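Local coordinates for protein accelerated cell death 11 (Arabidopsis thaliana, PDB 4NT1) that selectively transfers ceramide-1-phosphate and phytoceramide-1-phosphate between membranes through an all-helical glycolipid-transfer-protein fold, at residues R12-S15 with A16-K20; P33-Q36 with F37-C41; L102-V105 with K106-L109; G108-M111 with V112-L115; N185-A188 with P189-Y193. All coordinates share one frame; numbering follows the deposited sequence.

Interaction 1. Residues R12-S15 with A16-K20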
loop_
_atom_site.group_PDB
_atom_site.type_symbol
_atom_site.label_atom_id
_atom_site.label_comp_id
_atom_site.label_asym_id
_atom_site.label_seq_id
_atom_site.Cartn_x
_atom_site.Cartn_y
_atom_site.Cartn_z
ATOM N N ARG A 12 -13.392 5.018 4.850
ATOM C CA ARG A 12 -14.506 4.530 4.047
ATOM C C ARG A 12 -14.244 4.783 2.558
ATOM O O ARG A 12 -14.621 3.978 1.713
ATOM C CB ARG A 12 -15.817 5.184 4.503
ATOM C CG ARG A 12 -16.041 5.052 6.009
ATOM C CD ARG A 12 -17.449 5.450 6.457
ATOM N NE ARG A 12 -17.553 5.382 7.917
ATOM C CZ ARG A 12 -18.684 5.469 8.608
ATOM N NH1 ARG A 12 -19.848 5.628 7.985
ATOM N NH2 ARG A 12 -18.649 5.393 9.933
ATOM N N LYS A 13 -13.576 5.887 2.240
ATOM C CA LYS A 13 -13.172 6.141 0.856
ATOM C C LYS A 13 -12.156 5.085 0.426
ATOM O O LYS A 13 -12.196 4.582 -0.700
ATOM C CB LYS A 13 -12.570 7.539 0.715
ATOM C CG LYS A 13 -13.587 8.657 0.956
ATOM C CD LYS A 13 -12.915 10.017 0.912
ATOM C CE LYS A 13 -12.213 10.235 -0.415
ATOM N NZ LYS A 13 -11.402 11.486 -0.433
ATOM N N ILE A 14 -11.244 4.755 1.331
ATOM C CA ILE A 14 -10.283 3.690 1.072
ATOM C C ILE A 14 -10.964 2.335 0.859
ATOM O O ILE A 14 -10.673 1.635 -0.110
ATOM C CB ILE A 14 -9.258 3.579 2.202
ATOM C CG1 ILE A 14 -8.281 4.754 2.125
ATOM C CG2 ILE A 14 -8.520 2.253 2.109
ATOM C CD1 ILE A 14 -7.415 4.913 3.393
ATOM N N SER A 15 -11.873 1.953 1.752
ATOM C CA SER A 15 -12.498 0.636 1.606
ATOM C C SER A 15 -13.350 0.551 0.333
ATOM O O SER A 15 -13.386 -0.489 -0.330
ATOM C CB SER A 15 -13.310 0.250 2.856
ATOM O OG SER A 15 -14.455 1.069 2.999
ATOM N N ALA A 16 -14.017 1.647 -0.021
ATOM C CA ALA A 16 -14.853 1.660 -1.219
ATOM C C ALA A 16 -14.004 1.511 -2.479
ATOM O O ALA A 16 -14.357 0.760 -3.388
ATOM C CB ALA A 16 -15.672 2.950 -1.293
ATOM N N ALA A 17 -12.887 2.237 -2.529
ATOM C CA ALA A 17 -12.034 2.217 -3.711
ATOM C C ALA A 17 -11.427 0.834 -3.909
ATOM O O ALA A 17 -11.359 0.325 -5.032
ATOM C CB ALA A 17 -10.938 3.283 -3.599
ATOM N N PHE A 18 -10.988 0.216 -2.819
ATOM C CA PHE A 18 -10.348 -1.086 -2.941
ATOM C C PHE A 18 -11.323 -2.235 -3.178
ATOM O O PHE A 18 -10.988 -3.204 -3.854
ATOM C CB PHE A 18 -9.368 -1.310 -1.789
ATOM C CG PHE A 18 -8.091 -0.545 -1.987
ATOM C CD1 PHE A 18 -7.021 -1.121 -2.666
ATOM C CD2 PHE A 18 -7.987 0.774 -1.570
ATOM C CE1 PHE A 18 -5.852 -0.393 -2.905
ATOM C CE2 PHE A 18 -6.825 1.504 -1.796
ATOM C CZ PHE A 18 -5.755 0.919 -2.461
ATOM N N LYS A 19 -12.534 -2.103 -2.646
ATOM C CA LYS A 19 -13.599 -3.031 -2.976
ATOM C C LYS A 19 -13.786 -3.097 -4.492
ATOM O O LYS A 19 -13.883 -4.177 -5.066
ATOM C CB LYS A 19 -14.901 -2.614 -2.281
ATOM C CG LYS A 19 -16.064 -3.559 -2.558
ATOM C CD LYS A 19 -17.326 -3.147 -1.811
ATOM C CE LYS A 19 -17.437 -3.857 -0.475
ATOM N NZ LYS A 19 -17.643 -5.322 -0.640
ATOM N N LYS A 20 -13.801 -1.934 -5.145
ATOM C CA LYS A 20 -13.974 -1.877 -6.598
ATOM C C LYS A 20 -12.838 -2.573 -7.347
ATOM O O LYS A 20 -13.076 -3.273 -8.328
ATOM C CB LYS A 20 -14.085 -0.430 -7.085
ATOM C CG LYS A 20 -15.379 0.258 -6.686
ATOM C CD LYS A 20 -15.355 1.707 -7.146
ATOM C CE LYS A 20 -16.600 2.450 -6.685
ATOM N NZ LYS A 20 -16.586 2.669 -5.211
#
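Ile14 and Phe18, one helical turn apart, lie side by side with their side chains pointing the same way. The branch methyl CG2 of Ile14 does the touching, 4.0 Å from CD2 of the Phe18 ring. Ile14 CG2 is placed anti to its backbone N, which leaves CG1 beside that N and puts the methyl next to the ring. In Phe18 the ring carbon CG stands anti to the carbonyl carbon (chi1 -77°), and this sets one ring edge beside the preceding turn. There CD2 of Phe18 lies 3.2 Å from the carbonyl oxygen Ile14 O, which sits at the edge and in the plane of the ring. Ile14 O also accepts the backbone N-H of Phe18, with Phe18 N 3.1 Å away, so one carbonyl meets both the amide and the aromatic edge of the residue four places on.

Arg12 to Ala16, Lys13 to Ala17 and Ser15 to Lys19 are joined by the same kind of backbone bond, the last with Lys19 N 2.9 Å from Ser15 O. The polar ends of the first turn look elsewhere: Ser15 OG hydrogen-bonds His179, and Arg12 NE forms a salt bridge with Glu171. Phe18 also meets Tyr183 edge-to-face. With Ala17 packed against helix 34-51, this is an amphipathic alpha-helix whose i to i+4 pair Ile14-Phe18 belongs to its inward side, within the all-helical GLTP fold.

Interaction 2. Residues P33-Q36 with F37-C41. With NA (sodium ion), chain E.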
loop_
_atom_site.group_PDB
_atom_site.type_symbol
_atom_site.label_atom_id
_atom_site.label_comp_id
_atom_site.label_asym_id
_atom_site.label_seq_id
_atom_site.Cartn_x
_atom_site.Cartn_y
_atom_site.Cartn_z
ATOM N N PRO A 33 -7.590 -0.547 -14.642
ATOM C CA PRO A 33 -7.232 0.734 -15.251
ATOM C C PRO A 33 -6.199 1.436 -14.399
ATOM O O PRO A 33 -6.285 1.391 -13.167
ATOM C CB PRO A 33 -8.550 1.518 -15.226
ATOM C CG PRO A 33 -9.621 0.486 -15.064
ATOM C CD PRO A 33 -9.006 -0.593 -14.231
ATOM N N VAL A 34 -5.219 2.062 -15.041
ATOM C CA VAL A 34 -4.127 2.644 -14.281
ATOM C C VAL A 34 -4.581 3.889 -13.532
ATOM O O VAL A 34 -4.162 4.121 -12.399
ATOM C CB VAL A 34 -2.882 2.921 -15.165
ATOM C CG1 VAL A 34 -1.728 3.435 -14.312
ATOM C CG2 VAL A 34 -2.466 1.650 -15.888
ATOM N N THR A 35 -5.455 4.675 -14.154
ATOM C CA THR A 35 -5.969 5.881 -13.515
ATOM C C THR A 35 -6.723 5.490 -12.247
ATOM O O THR A 35 -6.389 5.962 -11.162
ATOM C CB THR A 35 -6.857 6.716 -14.470
ATOM O OG1 THR A 35 -6.088 7.106 -15.611
ATOM C CG2 THR A 35 -7.393 7.979 -13.775
ATOM N N GLN A 36 -7.708 4.600 -12.375
ATOM C CA GLN A 36 -8.467 4.145 -11.198
ATOM C C GLN A 36 -7.570 3.593 -10.093
ATOM O O GLN A 36 -7.723 3.945 -8.914
ATOM C CB GLN A 36 -9.483 3.069 -11.584
ATOM C CG GLN A 36 -10.293 2.566 -10.394
ATOM C CD GLN A 36 -11.497 1.748 -10.830
ATOM O OE1 GLN A 36 -11.808 1.663 -12.027
ATOM N NE2 GLN A 36 -12.174 1.130 -9.867
ATOM N N PHE A 37 -6.660 2.699 -10.477
ATOM C CA PHE A 37 -5.713 2.104 -9.532
ATOM C C PHE A 37 -4.876 3.170 -8.828
ATOM O O PHE A 37 -4.777 3.186 -7.601
ATOM C CB PHE A 37 -4.808 1.123 -10.267
ATOM C CG PHE A 37 -3.686 0.574 -9.428
ATOM C CD1 PHE A 37 -3.913 -0.465 -8.537
ATOM C CD2 PHE A 37 -2.404 1.095 -9.542
ATOM C CE1 PHE A 37 -2.882 -0.973 -7.761
ATOM C CE2 PHE A 37 -1.363 0.591 -8.764
ATOM C CZ PHE A 37 -1.601 -0.445 -7.879
ATOM N N SER A 38 -4.286 4.078 -9.596
ATOM C CA SER A 38 -3.394 5.066 -8.985
ATOM C C SER A 38 -4.153 6.001 -8.034
ATOM O O SER A 38 -3.652 6.354 -6.958
ATOM C CB SER A 38 -2.607 5.841 -10.051
ATOM O OG SER A 38 -3.465 6.658 -10.835
ATOM N N HIS A 39 -5.371 6.379 -8.418
ATOM C CA HIS A 39 -6.223 7.186 -7.549
ATOM C C HIS A 39 -6.538 6.485 -6.217
ATOM O O HIS A 39 -6.497 7.111 -5.154
ATOM C CB HIS A 39 -7.529 7.563 -8.261
ATOM C CG HIS A 39 -7.368 8.633 -9.300
ATOM N ND1 HIS A 39 -8.429 9.369 -9.780
ATOM C CD2 HIS A 39 -6.270 9.081 -9.958
ATOM C CE1 HIS A 39 -7.991 10.230 -10.683
ATOM N NE2 HIS A 39 -6.684 10.080 -10.804
ATOM N N ALA A 40 -6.855 5.195 -6.275
ATOM C CA ALA A 40 -7.134 4.430 -5.056
ATOM C C ALA A 40 -5.908 4.389 -4.153
ATOM O O ALA A 40 -6.002 4.566 -2.939
ATOM C CB ALA A 40 -7.584 3.021 -5.400
ATOM N N CYS A 41 -4.750 4.152 -4.757
ATOM C CA CYS A 41 -3.504 4.139 -4.011
ATOM C C CYS A 41 -3.244 5.485 -3.338
ATOM O O CYS A 41 -2.681 5.535 -2.239
ATOM C CB CYS A 41 -2.341 3.753 -4.923
ATOM S SG CYS A 41 -2.398 2.021 -5.469
HETATM NA NA NA E . -5.615 6.282 -18.051
HETATM O O HOH W 1 -6.329 4.340 -17.000
HETATM O O HOH W 2 -7.009 4.979 -20.040
#
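Thr35 meets His39 across one turn at the start of helix 34-51 and binds a sodium ion with its other branch. From CB the side chain divides. OG1 lies anti to the carbonyl carbon (chi1 -60°) and coordinates the sodium ion at 2.6 Å from Thr35 OG1. The methyl CG2, anti to the backbone N, runs beside the imidazole and lies over one face of it, 4.0 Å from the His39 ring centroid and 22° off the ring normal: a CH-pi contact, with CG2 displaced toward the rim near His39 NE2. On the backbone, Thr35 O accepts from His39 N at 3.0 Å.

Ser38 OG has two carbonyls within reach, Thr35 O and Val34 O, and its single proton may serve either. Pro33 is the N-cap residue, its O taking the N-H of Phe37. Water 1 ties the helix start to the metal: it lies 2.3 Å from the sodium ion and accepts a hydrogen bond from Thr35 N at 3.0 Å.

Ser73 O and Ile76 O, from a separate loop, complete the protein ligands. All the ligands named here are neutral oxygens, a hard-donor set suited to sodium, and the metal joins the first turn of this helix to that loop.

Interaction 3. Residues L102-V105 with K106-L109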
loop_
_atom_site.group_PDB
_atom_site.type_symbol
_atom_site.label_atom_id
_atom_site.label_comp_id
_atom_site.label_asym_id
_atom_site.label_seq_id
_atom_site.Cartn_x
_atom_site.Cartn_y
_atom_site.Cartn_z
ATOM N N LEU A 102 5.367 0.624 -9.842
ATOM C CA LEU A 102 4.295 -0.292 -9.455
ATOM C C LEU A 102 4.717 -1.238 -8.334
ATOM O O LEU A 102 3.951 -1.463 -7.390
ATOM C CB LEU A 102 3.788 -1.095 -10.660
ATOM C CG LEU A 102 2.662 -2.089 -10.350
ATOM C CD1 LEU A 102 1.409 -1.382 -9.793
ATOM C CD2 LEU A 102 2.305 -2.903 -11.585
ATOM N N LEU A 103 5.915 -1.816 -8.447
ATOM C CA LEU A 103 6.404 -2.721 -7.421
ATOM C C LEU A 103 6.501 -1.995 -6.078
ATOM O O LEU A 103 6.136 -2.544 -5.037
ATOM C CB LEU A 103 7.751 -3.322 -7.834
ATOM C CG LEU A 103 8.379 -4.349 -6.899
ATOM C CD1 LEU A 103 7.410 -5.493 -6.649
ATOM C CD2 LEU A 103 9.679 -4.859 -7.508
ATOM N N ARG A 104 6.993 -0.761 -6.094
ATOM C CA ARG A 104 7.087 0.015 -4.859
ATOM C C ARG A 104 5.706 0.314 -4.258
ATOM O O ARG A 104 5.504 0.199 -3.033
ATOM C CB ARG A 104 7.877 1.313 -5.066
ATOM C CG ARG A 104 9.384 1.141 -4.869
ATOM C CD ARG A 104 10.091 0.805 -6.159
ATOM N NE ARG A 104 11.498 0.489 -5.930
ATOM C CZ ARG A 104 12.037 -0.711 -6.133
ATOM N NH1 ARG A 104 13.326 -0.911 -5.899
ATOM N NH2 ARG A 104 11.292 -1.710 -6.585
ATOM N N VAL A 105 4.754 0.668 -5.114
ATOM C CA VAL A 105 3.396 0.941 -4.659
ATOM C C VAL A 105 2.775 -0.322 -4.060
ATOM O O VAL A 105 2.177 -0.283 -2.986
ATOM C CB VAL A 105 2.525 1.513 -5.784
ATOM C CG1 VAL A 105 1.064 1.525 -5.361
ATOM C CG2 VAL A 105 2.995 2.924 -6.127
ATOM N N LYS A 106 2.954 -1.452 -4.729
ATOM C CA LYS A 106 2.446 -2.719 -4.197
ATOM C C LYS A 106 2.918 -2.946 -2.752
ATOM O O LYS A 106 2.136 -3.367 -1.884
ATOM C CB LYS A 106 2.883 -3.886 -5.086
ATOM C CG LYS A 106 2.249 -5.240 -4.726
ATOM C CD LYS A 106 3.046 -5.997 -3.679
ATOM C CE LYS A 106 4.471 -6.281 -4.175
ATOM N NZ LYS A 106 5.121 -7.341 -3.346
ATOM N N ARG A 107 4.191 -2.674 -2.485
ATOM C CA ARG A 107 4.716 -2.892 -1.139
ATOM C C ARG A 107 3.998 -2.030 -0.100
ATOM O O ARG A 107 3.709 -2.487 1.013
ATOM C CB ARG A 107 6.233 -2.667 -1.099
ATOM C CG ARG A 107 7.007 -3.735 -1.851
ATOM C CD ARG A 107 8.463 -3.350 -2.025
ATOM N NE ARG A 107 9.188 -4.366 -2.782
ATOM C CZ ARG A 107 10.364 -4.166 -3.367
ATOM N NH1 ARG A 107 10.960 -2.979 -3.286
ATOM N NH2 ARG A 107 10.948 -5.161 -4.022
ATOM N N GLY A 108 3.709 -0.780 -0.452
ATOM C CA GLY A 108 2.963 0.086 0.441
ATOM C C GLY A 108 1.569 -0.448 0.759
ATOM O O GLY A 108 1.129 -0.429 1.912
ATOM N N LEU A 109 0.864 -0.919 -0.270
ATOM C CA LEU A 109 -0.469 -1.488 -0.070
ATOM C C LEU A 109 -0.393 -2.684 0.857
ATOM O O LEU A 109 -1.269 -2.885 1.702
ATOM C CB LEU A 109 -1.080 -1.935 -1.393
ATOM C CG LEU A 109 -1.330 -0.843 -2.423
ATOM C CD1 LEU A 109 -1.838 -1.458 -3.726
ATOM C CD2 LEU A 109 -2.304 0.230 -1.895
#
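Arg104 and Arg107 lie side by side and send their guanidinium groups to one anion, the C-terminal carboxylate: Arg104 NH2 and Arg107 NH2 each form a salt bridge with Trp207 OXT. NH1 of Arg107 comes over one face of the Arg104 guanidinium, displaced toward its rim and 3.6 Å from Arg104 NH2, with the two planes 40° apart. The shared carboxylate probably offsets the charge of such close cations. Arg107 NH2 also donates to Ile205 O, which further fixes the rotation of its group. Lys106 turns to another acid, its NZ forming a salt bridge with Asp195 on helix 173-199.

Arg104 binds the phosphate-bearing sphingolipid, as does Arg100, one turn earlier, whose NH2 lies close to Arg104 NH1. Helix 98-121 thus supplies part of the headgroup site of the GLTP fold; in this lipid-free structure Arg104 pairs with the chain's own terminus.

Leu103 packs next to these charges. Its CD2 is 3.7 Å from Arg107 NH2, and its CG lies over a face of that guanidinium; on the other branch CD1 touches Lys106 CE at 3.9 Å. The Lys106 chain reaches there by bending at chi2 (-88°) and again at chi3. Backbone bonds run beneath, from Lys106 N to Leu102 O at 2.8 Å and from Leu109 N to Val105 O at 3.1 Å. Farther round the helix Val105 CG1 approaches Leu109 CG at 4.5 Å, and both side chains meet Cys41 of helix 34-51, while Leu102 packs on Phe37.

Interaction 4. Residues G108-M111 with V112-L115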
loop_
_atom_site.group_PDB
_atom_site.type_symbol
_atom_site.label_atom_id
_atom_site.label_comp_id
_atom_site.label_asym_id
_atom_site.label_seq_id
_atom_site.Cartn_x
_atom_site.Cartn_y
_atom_site.Cartn_z
ATOM N N GLY A 108 3.709 -0.780 -0.452
ATOM C CA GLY A 108 2.963 0.086 0.441
ATOM C C GLY A 108 1.569 -0.448 0.759
ATOM O O GLY A 108 1.129 -0.429 1.912
ATOM N N LEU A 109 0.864 -0.919 -0.270
ATOM C CA LEU A 109 -0.469 -1.488 -0.070
ATOM C C LEU A 109 -0.393 -2.684 0.857
ATOM O O LEU A 109 -1.269 -2.885 1.702
ATOM C CB LEU A 109 -1.080 -1.935 -1.393
ATOM C CG LEU A 109 -1.330 -0.843 -2.423
ATOM C CD1 LEU A 109 -1.838 -1.458 -3.726
ATOM C CD2 LEU A 109 -2.304 0.230 -1.895
ATOM N N ASP A 110 0.656 -3.485 0.689
ATOM C CA ASP A 110 0.861 -4.674 1.509
ATOM C C ASP A 110 1.172 -4.268 2.950
ATOM O O ASP A 110 0.614 -4.841 3.888
ATOM C CB ASP A 110 1.994 -5.525 0.903
ATOM C CG ASP A 110 1.981 -6.972 1.372
ATOM O OD1 ASP A 110 0.958 -7.425 1.920
ATOM O OD2 ASP A 110 3.013 -7.661 1.172
ATOM N N MET A 111 2.029 -3.266 3.147
ATOM C CA MET A 111 2.312 -2.830 4.519
ATOM C C MET A 111 1.042 -2.358 5.242
ATOM O O MET A 111 0.848 -2.644 6.421
ATOM C CB MET A 111 3.380 -1.731 4.586
ATOM C CG MET A 111 4.014 -1.618 6.007
ATOM S SD MET A 111 4.476 0.064 6.467
ATOM C CE MET A 111 2.914 0.740 7.046
ATOM N N VAL A 112 0.195 -1.618 4.536
ATOM C CA VAL A 112 -1.054 -1.145 5.123
ATOM C C VAL A 112 -1.963 -2.334 5.428
ATOM O O VAL A 112 -2.565 -2.398 6.500
ATOM C CB VAL A 112 -1.764 -0.090 4.247
ATOM C CG1 VAL A 112 -3.127 0.298 4.866
ATOM C CG2 VAL A 112 -0.886 1.158 4.098
ATOM N N LYS A 113 -2.036 -3.290 4.508
ATOM C CA LYS A 113 -2.810 -4.500 4.763
ATOM C C LYS A 113 -2.374 -5.199 6.058
ATOM O O LYS A 113 -3.214 -5.576 6.871
ATOM C CB LYS A 113 -2.711 -5.495 3.603
ATOM C CG LYS A 113 -3.539 -6.763 3.839
ATOM C CD LYS A 113 -3.281 -7.849 2.811
ATOM C CE LYS A 113 -2.059 -8.656 3.149
ATOM N NZ LYS A 113 -2.328 -10.109 2.955
ATOM N N VAL A 114 -1.066 -5.384 6.241
ATOM C CA VAL A 114 -0.558 -6.058 7.445
ATOM C C VAL A 114 -0.772 -5.196 8.675
ATOM O O VAL A 114 -1.153 -5.689 9.735
ATOM C CB VAL A 114 0.942 -6.410 7.328
ATOM C CG1 VAL A 114 1.470 -7.010 8.651
ATOM C CG2 VAL A 114 1.167 -7.370 6.170
ATOM N N LEU A 115 -0.523 -3.900 8.533
ATOM C CA LEU A 115 -0.819 -2.967 9.610
ATOM C C LEU A 115 -2.262 -3.137 10.109
ATOM O O LEU A 115 -2.499 -3.297 11.316
ATOM C CB LEU A 115 -0.595 -1.528 9.146
ATOM C CG LEU A 115 -1.046 -0.489 10.167
ATOM C CD1 LEU A 115 -0.138 -0.560 11.394
ATOM C CD2 LEU A 115 -0.981 0.891 9.545
HETATM O O HOH W 3 1.040 -9.916 3.296
#
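Gly108 gives its carbonyl oxygen to the backbone N-H of Val112, with Val112 N 3.0 Å from Gly108 O. The CG2 methyl of Val112 comes close to the same oxygen, at 3.4 Å from Gly108 O.

Leu109 follows with its O accepting from Lys113 N; a second donor, the hydroxyl of Tyr183 on helix 173-199, reaches the same carbonyl, so that the oxygen of this buried residue serves both its own helix and a neighbour.

Asp110 carries the polar part. Its CG lies anti to the backbone N (chi1 -160°), turning the carboxylate toward the next turn, where OD1 is 3.5 Å from Lys113 CE. The ammonium group passes by: Lys113 NZ stays 4.4 Å from Asp110 OD1, beyond a salt bridge, after the lysine chain bends at chi3 and chi4. Water 3 spans the gap, donating to Asp110 OD1 at 2.8 Å and accepting weakly from Lys113 NZ. Lys113 has a further, long and weak ion pair with Glu117. The backbone oxygen of Asp110 takes the N-H of Val114, whose CG2 lies 3.5 Å from Asp110 O.

Met111 ends the segment, with Leu115 N bound 2.8 Å from Met111 O.

Helix 98-121 is central here, with neighbours on several sides: Asp110 touches Ile191, and Lys113 touches Tyr183 and Ser187, of helix 173-199; Val112 packs against helix 34-51; Met111 touches Phe48 of helix 34-51 and Val139 of helix 129-139; and Val114 and Leu115 lean on helix 129-139.

Interaction 5. Residues N185-A188 with P189-Y193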
loop_
_atom_site.group_PDB
_atom_site.type_symbol
_atom_site.label_atom_id
_atom_site.label_comp_id
_atom_site.label_asym_id
_atom_site.label_seq_id
_atom_site.Cartn_x
_atom_site.Cartn_y
_atom_site.Cartn_z
ATOM N N ASN A 185 -9.551 -7.430 3.229
ATOM C CA ASN A 185 -10.172 -8.415 2.334
ATOM C C ASN A 185 -10.078 -8.064 0.855
ATOM O O ASN A 185 -9.988 -8.952 0.006
ATOM C CB ASN A 185 -11.635 -8.636 2.702
ATOM C CG ASN A 185 -11.788 -9.281 4.056
ATOM O OD1 ASN A 185 -10.853 -9.898 4.559
ATOM N ND2 ASN A 185 -12.965 -9.152 4.647
ATOM N N SER A 186 -10.125 -6.775 0.546
ATOM C CA SER A 186 -10.065 -6.342 -0.845
ATOM C C SER A 186 -8.628 -6.287 -1.352
ATOM O O SER A 186 -8.334 -6.697 -2.482
ATOM C CB SER A 186 -10.723 -4.972 -1.009
ATOM O OG SER A 186 -12.122 -5.058 -0.790
ATOM N N SER A 187 -7.728 -5.798 -0.506
ATOM C CA SER A 187 -6.347 -5.596 -0.925
ATOM C C SER A 187 -5.616 -6.915 -1.127
ATOM O O SER A 187 -4.709 -7.009 -1.960
ATOM C CB SER A 187 -5.586 -4.694 0.060
ATOM O OG SER A 187 -5.396 -5.330 1.311
ATOM N N ALA A 188 -6.009 -7.945 -0.386
ATOM C CA ALA A 188 -5.279 -9.210 -0.480
ATOM C C ALA A 188 -5.276 -9.781 -1.899
ATOM O O ALA A 188 -4.209 -10.057 -2.442
ATOM C CB ALA A 188 -5.782 -10.235 0.546
ATOM N N PRO A 189 -6.460 -9.942 -2.520
ATOM C CA PRO A 189 -6.465 -10.449 -3.900
ATOM C C PRO A 189 -5.801 -9.490 -4.892
ATOM O O PRO A 189 -5.221 -9.947 -5.873
ATOM C CB PRO A 189 -7.964 -10.589 -4.233
ATOM C CG PRO A 189 -8.677 -9.777 -3.206
ATOM C CD PRO A 189 -7.821 -9.769 -1.980
ATOM N N LEU A 190 -5.909 -8.185 -4.651
ATOM C CA LEU A 190 -5.253 -7.192 -5.503
ATOM C C LEU A 190 -3.730 -7.329 -5.462
ATOM O O LEU A 190 -3.047 -7.312 -6.502
ATOM C CB LEU A 190 -5.671 -5.777 -5.065
ATOM C CG LEU A 190 -4.942 -4.636 -5.775
ATOM C CD1 LEU A 190 -5.237 -4.703 -7.256
ATOM C CD2 LEU A 190 -5.351 -3.282 -5.165
ATOM N N ILE A 191 -3.200 -7.464 -4.252
ATOM C CA ILE A 191 -1.767 -7.615 -4.055
ATOM C C ILE A 191 -1.268 -8.905 -4.705
ATOM O O ILE A 191 -0.210 -8.928 -5.321
ATOM C CB ILE A 191 -1.420 -7.571 -2.561
ATOM C CG1 ILE A 191 -1.548 -6.133 -2.051
ATOM C CG2 ILE A 191 -0.011 -8.134 -2.299
ATOM C CD1 ILE A 191 -1.771 -6.029 -0.560
ATOM N N THR A 192 -2.037 -9.979 -4.571
ATOM C CA THR A 192 -1.691 -11.253 -5.213
ATOM C C THR A 192 -1.739 -11.102 -6.734
ATOM O O THR A 192 -0.877 -11.605 -7.451
ATOM C CB THR A 192 -2.690 -12.360 -4.798
ATOM O OG1 THR A 192 -2.574 -12.606 -3.389
ATOM C CG2 THR A 192 -2.408 -13.646 -5.543
ATOM N N TYR A 193 -2.772 -10.420 -7.220
ATOM C CA TYR A 193 -2.888 -10.121 -8.644
ATOM C C TYR A 193 -1.645 -9.361 -9.116
ATOM O O TYR A 193 -1.087 -9.664 -10.166
ATOM C CB TYR A 193 -4.161 -9.309 -8.932
ATOM C CG TYR A 193 -4.246 -8.809 -10.359
ATOM C CD1 TYR A 193 -4.801 -9.593 -11.362
ATOM C CD2 TYR A 193 -3.753 -7.558 -10.704
ATOM C CE1 TYR A 193 -4.865 -9.143 -12.672
ATOM C CE2 TYR A 193 -3.814 -7.096 -12.014
ATOM C CZ TYR A 193 -4.368 -7.894 -12.988
ATOM O OH TYR A 193 -4.428 -7.443 -14.284
#
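Pro189 lays its ring against the preceding turn, with CD 3.1 Å from Asn185 O and CG 3.2 Å from Ser186 O. A proline has no N-H, so Asn185 O receives carbon atoms of the ring where a helix would normally supply a donor. Ala188 CB and Pro189 CD lie 3.3 Å apart, a closeness that comes with the peptide link between the two residues.

Regular bonding resumes at Ile191, whose N is 2.8 Å from Ser187 O, in a bond directed nearly along that carbonyl. The delta carbon of Ile191 stays near the same carbonyl, with CD1 3.4 Å from Ser187 O: CG1 stands anti to the carbonyl carbon (chi1 -73°) and carries the chain back along the turn. CD1 also lies 4.1 Å from Ser187 CB.

This is a proline kink inside the long helix 173-199: the missing bond at position 189 interrupts the pattern, yet the helix continues through it. The helix packs on two others of the GLTP fold, with Ser186 and Leu190 meeting Phe18 of helix 10-25 and Ile191 meeting Lys106 and Asp110 of helix 98-121.

Ala188 O accepts two hydrogen bonds from Thr192. The backbone N-H comes in at 3.0 Å from Thr192 N, and the hydroxyl arrives from above the carbonyl plane, with Thr192 OG1 3.2 Å from Ala188 O. Having OG1 anti to its own carbonyl carbon (chi1 -65°) lets the threonine turn its hydroxyl back to this oxygen. Ser187 OG likewise bonds to its own helix, at Tyr183 O.

In the fold
All five contacts are turns within single helices, and interactions 3 and 4 share Gly108 and Leu109 on helix 98-121. These two are the buried ones, whereas interactions 1, 2 and 5 are partly exposed turns of helices packed around them. Leu109 is a common meeting point, with CD2 3.6 Å from Phe18 CZ of interaction 1 and CD1 3.9 Å from Cys41 SG of interaction 2. Chemistry follows place: interaction 3 gathers cations, Arg104 of the lipid-phosphate site among them, interaction 4 links Asp110 and Lys113 through a water, weakly at the lysine, and interaction 2 binds sodium. Interactions 1 and 5, away from annotated sites, rest on apolar contacts and backbone bonds, with one threonine hydroxyl bond in interaction 5.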